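Local structure of protein CsuE (Acinetobacter baumannii, 6FJY) at residues Ile72-Ser75 with Asn76-Ile80; Arg209-Val212 with Asn213-Tyr216. The protein forms the tip adhesion subunit of archaic chaperone-usher Csu pili and, before assembly, is held in complex with its chaperone CsuC. All blocks are in the same frame, centred on the assembly; numbering follows the deposited sequence.

In the fold
Interaction 1 and interaction 2 each follow the end of a beta strand, 67-73 in the first case and 202-210 in the second. Only residues 72-80 turn back on their own strand; residues 209-216 connect strands 202-210 and 217-220, which do not pair with each other. Along the chain they come in series, interaction 1 closing before interaction 2 opens. Their centres are 35 Å apart on opposite sides of the centre of the chain, and even the nearest atoms are about 23 Å apart. Surroundings separate them further: residues 72-80 meet no other protein chain, whereas residues 209-216, in the Spore Coat Protein U family region, reach CsuC through Asn213, Thr214 and Pro215 and carry Cys210 of the disulfide with Cys181.

Interaction 1: Ile72-Ser75 with Asn76-Ile80; sequences ILDS and NNEII
Strand 67-73 ends in a hairpin-like reversal with one bridge, Leu73-Ile79, a non-hydrogen-bonded pair whose CA atoms are 4.3 Å apart. On one flank Ile80 N bonds to Ile72 O at 3.1 Å; on the other, Asp74 N bonds to Glu78 O at 2.8 Å. Asp74 does most of the side-chain work. Its CG sits between its own backbone N and carbonyl carbon (chi1 58°), which turns the carboxylate into the bend, where OD1 accepts Glu78 N at 2.6 Å on the syn side, 27° out of the carboxylate plane. Asn76 N adds a weak bond to the same oxygen. The bend is a type I beta turn from Asp74 to Asn77 with a G1-type bulge at left-handed Asn77, closed by Asn77 N to Asp74 O at 3.0 Å. Asp74 OD2 bonds to Tyr50 OH on strand 47-54. The Asp74 and Glu78 carboxylates lie side by side, pointing the same way with planes 22° apart, a like-charge pair probably unfavourable if both are ionised. On the face that Asp74 shares with Ile72 and Ile80, Ile80 CD1 comes within 3.7 Å of Ile72 CG2, and Ile80 CG2 rests 3.8 Å from Asp74 CB. On the other face Leu73 CD2 reaches Ile79 CG1 at 4.1 Å.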
loop_
_atom_site.group_PDB
_atom_site.type_symbol
_atom_site.label_atom_id
_atom_site.label_comp_id
_atom_site.label_asym_id
_atom_site.label_seq_id
_atom_site.Cartn_x
_atom_site.Cartn_y
_atom_site.Cartn_z
ATOM N N ILE D 72 -8.408 -21.522 1.596
ATOM C CA ILE D 72 -8.977 -21.208 2.898
ATOM C C ILE D 72 -8.653 -22.340 3.861
ATOM O O ILE D 72 -8.824 -23.518 3.532
ATOM C CB ILE D 72 -10.490 -20.970 2.804
ATOM C CG1 ILE D 72 -10.805 -20.064 1.617
ATOM C CG2 ILE D 72 -10.975 -20.307 4.068
ATOM C CD1 ILE D 72 -10.013 -18.781 1.625
ATOM N N LEU D 73 -8.168 -21.978 5.047
ATOM C CA LEU D 73 -7.782 -22.943 6.061
ATOM C C LEU D 73 -8.462 -22.606 7.379
ATOM O O LEU D 73 -8.691 -21.436 7.694
ATOM C CB LEU D 73 -6.255 -22.977 6.255
ATOM C CG LEU D 73 -5.346 -23.329 5.069
ATOM C CD1 LEU D 73 -4.860 -22.084 4.356
ATOM C CD2 LEU D 73 -4.168 -24.167 5.547
ATOM N N ASP D 74 -8.767 -23.652 8.153
ATOM C CA ASP D 74 -9.478 -23.525 9.418
ATOM C C ASP D 74 -8.512 -23.161 10.540
ATOM O O ASP D 74 -7.331 -22.890 10.317
ATOM C CB ASP D 74 -10.230 -24.815 9.741
ATOM C CG ASP D 74 -9.314 -26.030 9.809
ATOM O OD1 ASP D 74 -8.080 -25.848 9.785
ATOM O OD2 ASP D 74 -9.829 -27.170 9.878
ATOM N N SER D 75 -9.012 -23.188 11.776
ATOM C CA SER D 75 -8.240 -22.724 12.919
ATOM C C SER D 75 -7.051 -23.625 13.241
ATOM O O SER D 75 -6.173 -23.215 14.002
ATOM C CB SER D 75 -9.155 -22.602 14.140
ATOM O OG SER D 75 -10.283 -21.796 13.845
ATOM N N ASN D 76 -7.007 -24.842 12.701
ATOM C CA ASN D 76 -5.870 -25.734 12.887
ATOM C C ASN D 76 -4.958 -25.769 11.664
ATOM O O ASN D 76 -4.174 -26.710 11.508
ATOM C CB ASN D 76 -6.360 -27.141 13.228
ATOM C CG ASN D 76 -7.104 -27.198 14.546
ATOM O OD1 ASN D 76 -6.574 -26.813 15.593
ATOM N ND2 ASN D 76 -8.343 -27.679 14.502
ATOM N N ASN D 77 -5.057 -24.759 10.798
ATOM C CA ASN D 77 -4.327 -24.682 9.528
ATOM C C ASN D 77 -4.583 -25.897 8.635
ATOM O O ASN D 77 -3.692 -26.370 7.930
ATOM C CB ASN D 77 -2.828 -24.468 9.754
ATOM C CG ASN D 77 -2.416 -23.012 9.577
ATOM O OD1 ASN D 77 -2.080 -22.578 8.472
ATOM N ND2 ASN D 77 -2.461 -22.247 10.662
ATOM N N GLU D 78 -5.824 -26.382 8.631
ATOM C CA GLU D 78 -6.255 -27.427 7.714
ATOM C C GLU D 78 -7.147 -26.849 6.622
ATOM O O GLU D 78 -8.033 -26.032 6.893
ATOM C CB GLU D 78 -6.996 -28.546 8.449
ATOM C CG GLU D 78 -6.087 -29.417 9.286
ATOM C CD GLU D 78 -6.678 -30.780 9.554
ATOM O OE1 GLU D 78 -7.835 -30.846 10.021
ATOM O OE2 GLU D 78 -5.986 -31.789 9.289
ATOM N N ILE D 79 -6.911 -27.301 5.391
ATOM C CA ILE D 79 -7.646 -26.821 4.226
ATOM C C ILE D 79 -9.109 -27.236 4.321
ATOM O O ILE D 79 -9.431 -28.414 4.535
ATOM C CB ILE D 79 -6.999 -27.355 2.936
ATOM C CG1 ILE D 79 -5.559 -26.855 2.819
ATOM C CG2 ILE D 79 -7.807 -26.953 1.716
ATOM C CD1 ILE D 79 -4.956 -27.041 1.456
ATOM N N ILE D 80 -10.003 -26.275 4.147
ATOM C CA ILE D 80 -11.436 -26.529 4.141
ATOM C C ILE D 80 -11.898 -26.696 2.701
ATOM O O ILE D 80 -11.430 -26.018 1.779
ATOM C CB ILE D 80 -12.225 -25.410 4.861
ATOM C CG1 ILE D 80 -12.311 -24.151 4.004
ATOM C CG2 ILE D 80 -11.559 -25.047 6.168
ATOM C CD1 ILE D 80 -13.275 -23.135 4.537
#

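Interaction 2: Arg209-Val212 with Asn213-Tyr216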
loop_
_atom_site.group_PDB
_atom_site.type_symbol
_atom_site.label_atom_id
_atom_site.label_comp_id
_atom_site.label_asym_id
_atom_site.label_seq_id
_atom_site.Cartn_x
_atom_site.Cartn_y
_atom_site.Cartn_z
ATOM N N ARG D 209 11.233 -1.777 -10.843
ATOM C CA ARG D 209 10.240 -2.809 -11.121
ATOM C C ARG D 209 8.946 -2.408 -10.426
ATOM O O ARG D 209 8.891 -2.338 -9.193
ATOM C CB ARG D 209 10.722 -4.180 -10.644
ATOM C CG ARG D 209 12.062 -4.593 -11.256
ATOM C CD ARG D 209 12.577 -5.898 -10.672
ATOM N NE ARG D 209 11.522 -6.905 -10.616
ATOM C CZ ARG D 209 11.109 -7.502 -9.502
ATOM N NH1 ARG D 209 11.672 -7.210 -8.335
ATOM N NH2 ARG D 209 10.139 -8.407 -9.558
ATOM N N CYS D 210 7.910 -2.153 -11.223
ATOM C CA CYS D 210 6.642 -1.640 -10.738
ATOM C C CYS D 210 5.514 -2.521 -11.258
ATOM O O CYS D 210 5.634 -3.184 -12.291
ATOM C CB CYS D 210 6.417 -0.177 -11.176
ATOM S SG CYS D 210 7.306 1.099 -10.282
ATOM N N SER D 211 4.413 -2.536 -10.514
ATOM C CA SER D 211 3.183 -3.124 -11.022
ATOM C C SER D 211 2.661 -2.303 -12.204
ATOM O O SER D 211 3.117 -1.185 -12.465
ATOM C CB SER D 211 2.139 -3.201 -9.913
ATOM O OG SER D 211 2.184 -2.027 -9.124
ATOM N N VAL D 212 1.699 -2.878 -12.937
ATOM C CA VAL D 212 1.143 -2.161 -14.088
ATOM C C VAL D 212 0.492 -0.864 -13.616
ATOM O O VAL D 212 0.124 -0.704 -12.445
ATOM C CB VAL D 212 0.144 -3.006 -14.894
ATOM C CG1 VAL D 212 0.865 -4.126 -15.634
ATOM C CG2 VAL D 212 -0.939 -3.553 -13.994
ATOM N N ASN D 213 0.355 0.072 -14.553
ATOM C CA ASN D 213 0.018 1.470 -14.264
ATOM C C ASN D 213 1.108 1.980 -13.324
ATOM O O ASN D 213 2.294 1.837 -13.662
ATOM C CB ASN D 213 -1.407 1.550 -13.754
ATOM C CG ASN D 213 -2.359 0.773 -14.628
ATOM O OD1 ASN D 213 -3.158 -0.034 -14.145
ATOM N ND2 ASN D 213 -2.254 0.984 -15.937
ATOM N N THR D 214 0.770 2.535 -12.163
ATOM C CA THR D 214 1.754 2.995 -11.186
ATOM C C THR D 214 2.797 3.894 -11.833
ATOM O O THR D 214 3.970 3.519 -11.946
ATOM C CB THR D 214 2.463 1.827 -10.513
ATOM O OG1 THR D 214 1.537 0.758 -10.308
ATOM C CG2 THR D 214 3.015 2.280 -9.167
ATOM N N PRO D 215 2.408 5.074 -12.281
ATOM C CA PRO D 215 3.380 5.992 -12.864
ATOM C C PRO D 215 4.166 6.678 -11.765
ATOM O O PRO D 215 3.751 6.724 -10.608
ATOM C CB PRO D 215 2.503 6.992 -13.623
ATOM C CG PRO D 215 1.260 7.056 -12.765
ATOM C CD PRO D 215 1.080 5.694 -12.119
ATOM N N TYR D 216 5.306 7.244 -12.157
ATOM C CA TYR D 216 6.150 7.961 -11.214
ATOM C C TYR D 216 7.123 8.824 -11.988
ATOM O O TYR D 216 7.352 8.622 -13.184
ATOM C CB TYR D 216 6.930 7.018 -10.298
ATOM C CG TYR D 216 7.741 6.015 -11.071
ATOM C CD1 TYR D 216 7.182 4.798 -11.438
ATOM C CD2 TYR D 216 9.054 6.282 -11.455
ATOM C CE1 TYR D 216 7.894 3.870 -12.149
ATOM C CE2 TYR D 216 9.781 5.348 -12.177
ATOM C CZ TYR D 216 9.188 4.141 -12.515
ATOM O OH TYR D 216 9.872 3.202 -13.235
#
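In the Ig-like beta sandwich of the Spore Coat Protein U family region, a disulfide-bearing strand end and the loop that follows it make up this contact: Cys210 closes strand 202-210 and is bonded to Cys181 of the paired strand 167-184, while the chain bends through Ser211 to Pro215 and leads into strand 217-220. The bend brings Tyr216 back beside the disulfide. Tyr216 CG lies between its own backbone N and carbonyl carbon (chi1 55°), a torsion that lays the ring beside Cys210, whose SG comes 3.4 Å from Tyr216 CE1. With SG 4.4 Å from the ring centroid and 55° off the ring normal, this is an oblique sulfur-aromatic contact in which SG is nearest CE1, then CD1. Within the bend, Asn213 and Thr214 both have positive phi, a backbone course that folds the Thr214 side chain back over the preceding residues. Ser211 OG is bonded to Asp180 N, which ties the start of the bend to strand 167-184. On the outer part of the loop, Asn213, Thr214 and Pro215 lie against Gln231, Ile8 and Phe194 of CsuC respectively, placing this connection at the chaperone interface. Thr214 OG1 joins two partners of the bend: it accepts from Ser211 OG at 3.1 Å and donates to Val212 O at 2.9 Å, standing 51° out of that carbonyl's plane.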